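PDB 3I8B: xylulose kinase from Bifidobacterium adolescentis ATCC 15703, which probably phosphorylates D-xylulose with ATP to give D-xylulose 5-phosphate, as expected of a sugar kinase of the FGGY family. Local coordinates for residues R454-E459 and Q483-G488; L282-G287 and R427-G432. All blocks are in the same frame, centred on the assembly; numbering follows the deposited sequence.

Interaction 1. Residues R454-E459 and Q483-G488; sequences RPATDE and QLTIDG
R454 and G488 form an antiparallel hydrogen-bonded pair, and P455 and I486 follow as a non-hydrogen-bonded pair. The register shifts by one residue between them. D487 and G488 together face R454, which makes a classic beta bulge. R454 N donates to G488 O at 2.7 Å. R454 O takes the bulge's two amides: D487 N at 2.7 Å and, weakly, G488 N at 3.3 Å. One more backbone bond lies past the end of strand 452-455, where A456 N reaches T485 O at 2.9 Å. Its donor stands above the carbonyl plane, 37° out of it.

The side chain of R454 lies over the bulge. Its chain bends at chi3 (-60°, placing NE). One face of the guanidinium lies over G488 N, off toward the rim, and NH1 comes within 3.6 Å of D487 CB. The side chains of R454 and D487 cross at about a right angle, and D487 OD2 lies 3.4 Å from A456 CA. R454 NH1 and D487 OD2 stay 4.4 Å apart, beyond a salt bridge. A water accepts from R454 NH1 and donates weakly to D487 OD2. R454 NE instead forms a salt bridge with E490. Next to the carboxylate, A456 CB packs on T485 CG2 at 3.6 Å.

The contact lies at the surface and joins strand 486-490, the outermost on this side of the seven-stranded sheet, to strand 452-455. P455 points away from 483-488 and packs on L429 and I431 of strand 427-431. It also touches Y460 of helix 460-474, where E459 is the N-cap residue.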
loop_
_atom_site.group_PDB
_atom_site.type_symbol
_atom_site.label_atom_id
_atom_site.label_comp_id
_atom_site.label_asym_id
_atom_site.label_seq_id
_atom_site.Cartn_x
_atom_site.Cartn_y
_atom_site.Cartn_z
ATOM N N ARG A 454 -1.736 -20.394 0.405
ATOM C CA ARG A 454 -1.729 -19.783 -0.921
ATOM C C ARG A 454 -3.154 -19.553 -1.419
ATOM O O ARG A 454 -3.785 -20.469 -1.959
ATOM C CB ARG A 454 -0.956 -20.643 -1.926
ATOM C CG ARG A 454 0.553 -20.585 -1.771
ATOM C CD ARG A 454 1.248 -21.325 -2.892
ATOM N NE ARG A 454 0.854 -22.727 -2.923
ATOM C CZ ARG A 454 0.069 -23.261 -3.855
ATOM N NH1 ARG A 454 -0.393 -22.511 -4.849
ATOM N NH2 ARG A 454 -0.246 -24.550 -3.797
ATOM N N PRO A 455 -3.664 -18.326 -1.234
ATOM C CA PRO A 455 -4.993 -17.968 -1.742
ATOM C C PRO A 455 -4.998 -18.033 -3.257
ATOM O O PRO A 455 -4.006 -17.659 -3.867
ATOM C CB PRO A 455 -5.163 -16.509 -1.288
ATOM C CG PRO A 455 -4.183 -16.331 -0.152
ATOM C CD PRO A 455 -3.017 -17.207 -0.521
ATOM N N ALA A 456 -6.086 -18.501 -3.860
ATOM C CA ALA A 456 -6.169 -18.515 -5.312
ATOM C C ALA A 456 -5.981 -17.102 -5.862
ATOM O O ALA A 456 -6.476 -16.127 -5.291
ATOM C CB ALA A 456 -7.495 -19.095 -5.768
ATOM N N THR A 457 -5.246 -16.992 -6.959
ATOM C CA THR A 457 -5.031 -15.706 -7.607
ATOM C C THR A 457 -6.390 -15.105 -8.003
ATOM O O THR A 457 -7.260 -15.804 -8.533
ATOM C CB THR A 457 -4.099 -15.848 -8.833
ATOM O OG1 THR A 457 -4.036 -14.605 -9.543
ATOM C CG2 THR A 457 -4.607 -16.920 -9.770
ATOM N N ASP A 458 -6.576 -13.818 -7.707
ATOM C CA ASP A 458 -7.856 -13.129 -7.931
ATOM C C ASP A 458 -7.695 -11.609 -7.752
ATOM O O ASP A 458 -6.632 -11.116 -7.346
ATOM C CB ASP A 458 -8.930 -13.680 -6.980
ATOM C CG ASP A 458 -10.346 -13.604 -7.565
ATOM O OD1 ASP A 458 -10.605 -12.799 -8.484
ATOM O OD2 ASP A 458 -11.217 -14.352 -7.082
ATOM N N GLU A 459 -8.752 -10.871 -8.067
ATOM C CA GLU A 459 -8.722 -9.424 -7.962
ATOM C C GLU A 459 -8.970 -8.987 -6.524
ATOM O O GLU A 459 -10.060 -8.499 -6.202
ATOM C CB GLU A 459 -9.793 -8.820 -8.868
ATOM C CG GLU A 459 -9.605 -9.139 -10.331
ATOM C CD GLU A 459 -8.314 -8.572 -10.873
ATOM O OE1 GLU A 459 -7.625 -7.845 -10.124
ATOM O OE2 GLU A 459 -7.991 -8.852 -12.048
ATOM N N GLN A 483 -16.974 -16.528 1.036
ATOM C CA GLN A 483 -16.104 -17.670 0.784
ATOM C C GLN A 483 -14.800 -17.218 0.150
ATOM O O GLN A 483 -14.790 -16.400 -0.772
ATOM C CB GLN A 483 -16.781 -18.693 -0.138
ATOM C CG GLN A 483 -17.425 -19.870 0.584
ATOM C CD GLN A 483 -16.407 -20.848 1.159
ATOM O OE1 GLN A 483 -16.528 -21.283 2.310
ATOM N NE2 GLN A 483 -15.400 -21.196 0.360
ATOM N N LEU A 484 -13.703 -17.771 0.648
ATOM C CA LEU A 484 -12.385 -17.518 0.090
ATOM C C LEU A 484 -11.865 -18.780 -0.583
ATOM O O LEU A 484 -11.944 -19.868 -0.007
ATOM C CB LEU A 484 -11.438 -17.107 1.209
ATOM C CG LEU A 484 -11.988 -15.949 2.037
ATOM C CD1 LEU A 484 -11.417 -15.962 3.438
ATOM C CD2 LEU A 484 -11.739 -14.613 1.329
ATOM N N THR A 485 -11.340 -18.644 -1.796
ATOM C CA THR A 485 -10.743 -19.782 -2.486
ATOM C C THR A 485 -9.241 -19.885 -2.183
ATOM O O THR A 485 -8.492 -18.914 -2.329
ATOM C CB THR A 485 -10.992 -19.728 -4.008
ATOM O OG1 THR A 485 -12.401 -19.713 -4.260
ATOM C CG2 THR A 485 -10.393 -20.947 -4.699
ATOM N N ILE A 486 -8.824 -21.070 -1.740
ATOM C CA ILE A 486 -7.426 -21.350 -1.421
ATOM C C ILE A 486 -6.860 -22.366 -2.415
ATOM O O ILE A 486 -7.441 -23.437 -2.612
ATOM C CB ILE A 486 -7.291 -21.922 0.013
ATOM C CG1 ILE A 486 -7.975 -21.006 1.030
ATOM C CG2 ILE A 486 -5.838 -22.126 0.375
ATOM C CD1 ILE A 486 -7.375 -19.631 1.102
ATOM N N ASP A 487 -5.737 -22.026 -3.048
ATOM C CA ASP A 487 -5.044 -22.948 -3.955
ATOM C C ASP A 487 -4.375 -24.089 -3.199
ATOM O O ASP A 487 -4.352 -25.225 -3.670
ATOM C CB ASP A 487 -3.988 -22.214 -4.786
ATOM C CG ASP A 487 -4.515 -21.748 -6.129
ATOM O OD1 ASP A 487 -5.443 -22.392 -6.658
ATOM O OD2 ASP A 487 -3.985 -20.747 -6.662
ATOM N N GLY A 488 -3.815 -23.785 -2.034
ATOM C CA GLY A 488 -3.123 -24.788 -1.250
ATOM C C GLY A 488 -2.481 -24.234 0.006
ATOM O O GLY A 488 -2.393 -23.018 0.186
HETATM O O HOH W 1 -0.916 -19.614 -5.488
#

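Interaction 2. Residues L282-G287 and R427-G432; sequences LGMAVG and RILLIG
L282 packs on L429 and I431, and M284 on L429, in a buried, mainly apolar contact. It joins the loop between helix 274-281 and strand 288-293 to strand 427-431 of the seven-stranded sheet. Helix 274-281 ends here in a Schellman motif, with G283 at positive phi. L282 and I431 meet tip to tip, with CD1 of L282 4.1 Å from CD1 of I431. I431 CG1 lies between the backbone N and the carbonyl carbon (chi1 54°), and the extended chain beyond it carries CD1 to L282. M284, a selenomethionine, slides past L429 in the opposite direction. Its CG, not the selenium, makes the contact, 4.0 Å from L429 CD2.

R427 forms the polar margin. L429 CD1 lies over the centre of its guanidinium, 3.7 Å above the plane. A water at the guanidinium edge accepts from R427 NH2 at 2.7 Å. The same water donates to L282 O at 2.8 Å. R427 NH2 also forms a salt bridge with D288, which accepts a hydrogen bond from A285 N.

No direct hydrogen bond links the two segments. Side-chain packing and one bridging water make most of the contact. D288 adds a link from R427 to the loop and probably balances the charge of R427 beside the apolar cluster.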
loop_
_atom_site.group_PDB
_atom_site.type_symbol
_atom_site.label_atom_id
_atom_site.label_comp_id
_atom_site.label_asym_id
_atom_site.label_seq_id
_atom_site.Cartn_x
_atom_site.Cartn_y
_atom_site.Cartn_z
ATOM N N LEU A 282 -9.068 -10.377 0.991
ATOM C CA LEU A 282 -8.463 -11.662 1.284
ATOM C C LEU A 282 -9.035 -12.212 2.568
ATOM O O LEU A 282 -8.696 -13.315 2.984
ATOM C CB LEU A 282 -6.946 -11.518 1.415
ATOM C CG LEU A 282 -6.164 -11.418 0.105
ATOM C CD1 LEU A 282 -4.740 -10.907 0.367
ATOM C CD2 LEU A 282 -6.114 -12.760 -0.626
ATOM N N GLY A 283 -9.913 -11.431 3.191
ATOM C CA GLY A 283 -10.542 -11.820 4.432
ATOM C C GLY A 283 -9.579 -11.754 5.604
ATOM O O GLY A 283 -9.805 -12.384 6.632
HETATM N N MSE A 284 -8.500 -10.991 5.473
HETATM C CA MSE A 284 -7.534 -10.919 6.571
HETATM C C MSE A 284 -8.037 -10.180 7.819
HETATM O O MSE A 284 -8.648 -9.113 7.732
HETATM C CB MSE A 284 -6.219 -10.313 6.094
HETATM C CG MSE A 284 -5.398 -11.231 5.211
HETATM SE SE MSE A 284 -4.020 -10.202 4.281
HETATM C CE MSE A 284 -3.029 -9.593 5.851
ATOM N N ALA A 285 -7.754 -10.756 8.984
ATOM C CA ALA A 285 -8.034 -10.109 10.250
ATOM C C ALA A 285 -6.752 -9.987 11.074
ATOM O O ALA A 285 -5.672 -10.434 10.649
ATOM C CB ALA A 285 -9.111 -10.896 11.025
ATOM N N VAL A 286 -6.884 -9.398 12.260
ATOM C CA VAL A 286 -5.751 -9.164 13.151
ATOM C C VAL A 286 -4.932 -10.434 13.390
ATOM O O VAL A 286 -5.472 -11.459 13.814
ATOM C CB VAL A 286 -6.231 -8.585 14.496
ATOM C CG1 VAL A 286 -5.085 -8.533 15.503
ATOM C CG2 VAL A 286 -6.838 -7.203 14.288
ATOM N N GLY A 287 -3.635 -10.375 13.101
ATOM C CA GLY A 287 -2.768 -11.531 13.271
ATOM C C GLY A 287 -2.335 -12.173 11.963
ATOM O O GLY A 287 -1.371 -12.944 11.915
ATOM N N ARG A 427 -0.719 -16.307 11.173
ATOM C CA ARG A 427 -1.013 -16.972 9.914
ATOM C C ARG A 427 -0.417 -16.168 8.765
ATOM O O ARG A 427 -0.462 -14.934 8.775
ATOM C CB ARG A 427 -2.526 -17.111 9.726
ATOM C CG ARG A 427 -2.947 -17.864 8.471
ATOM C CD ARG A 427 -4.463 -18.061 8.466
ATOM N NE ARG A 427 -5.162 -16.814 8.170
ATOM C CZ ARG A 427 -5.950 -16.627 7.115
ATOM N NH1 ARG A 427 -6.173 -17.625 6.265
ATOM N NH2 ARG A 427 -6.538 -15.451 6.926
ATOM N N ILE A 428 0.124 -16.872 7.777
ATOM C CA ILE A 428 0.803 -16.254 6.635
ATOM C C ILE A 428 0.090 -16.583 5.334
ATOM O O ILE A 428 -0.158 -17.753 5.043
ATOM C CB ILE A 428 2.240 -16.792 6.483
ATOM C CG1 ILE A 428 2.994 -16.725 7.810
ATOM C CG2 ILE A 428 2.995 -16.040 5.373
ATOM C CD1 ILE A 428 4.386 -17.343 7.739
ATOM N N LEU A 429 -0.225 -15.555 4.549
ATOM C CA LEU A 429 -0.750 -15.751 3.207
ATOM C C LEU A 429 0.333 -15.347 2.219
ATOM O O LEU A 429 1.004 -14.340 2.417
ATOM C CB LEU A 429 -2.007 -14.910 2.971
ATOM C CG LEU A 429 -3.281 -15.359 3.692
ATOM C CD1 LEU A 429 -3.109 -15.264 5.188
ATOM C CD2 LEU A 429 -4.482 -14.545 3.229
ATOM N N LEU A 430 0.505 -16.138 1.165
ATOM C CA LEU A 430 1.517 -15.861 0.166
ATOM C C LEU A 430 0.851 -15.630 -1.180
ATOM O O LEU A 430 0.185 -16.525 -1.716
ATOM C CB LEU A 430 2.506 -17.023 0.072
ATOM C CG LEU A 430 3.547 -16.912 -1.042
ATOM C CD1 LEU A 430 4.500 -15.732 -0.783
ATOM C CD2 LEU A 430 4.322 -18.223 -1.190
ATOM N N ILE A 431 1.035 -14.431 -1.718
ATOM C CA ILE A 431 0.426 -14.044 -2.984
ATOM C C ILE A 431 1.461 -13.441 -3.916
ATOM O O ILE A 431 2.648 -13.374 -3.587
ATOM C CB ILE A 431 -0.679 -12.997 -2.771
ATOM C CG1 ILE A 431 -0.118 -11.804 -1.987
ATOM C CG2 ILE A 431 -1.876 -13.624 -2.068
ATOM C CD1 ILE A 431 -1.149 -10.733 -1.644
ATOM N N GLY A 432 1.003 -12.994 -5.080
ATOM C CA GLY A 432 1.882 -12.440 -6.089
ATOM C C GLY A 432 2.546 -13.514 -6.933
ATOM O O GLY A 432 2.400 -14.707 -6.665
HETATM O O HOH W 2 -8.564 -14.927 5.219
#

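The centres of the two contacts are 11 Å apart. They share the seven-stranded sheet, where strands 427-431 and 452-455 are parallel neighbours. They also touch directly: P455 CB packs on L282 CD2 at 3.9 Å, and L484 CD2 lies 3.7 Å from L282 O. Both segments of interaction 2 precede those of interaction 1 in the sequence. Interaction 2 joins the sheet to the end of helix 274-281, which begins with D274, the predicted proton acceptor. Interaction 1 adds the outermost strand. Together they run from a buried inner strand of this sheet, in a protein of the actin-like ATPase clan, to its surface edge.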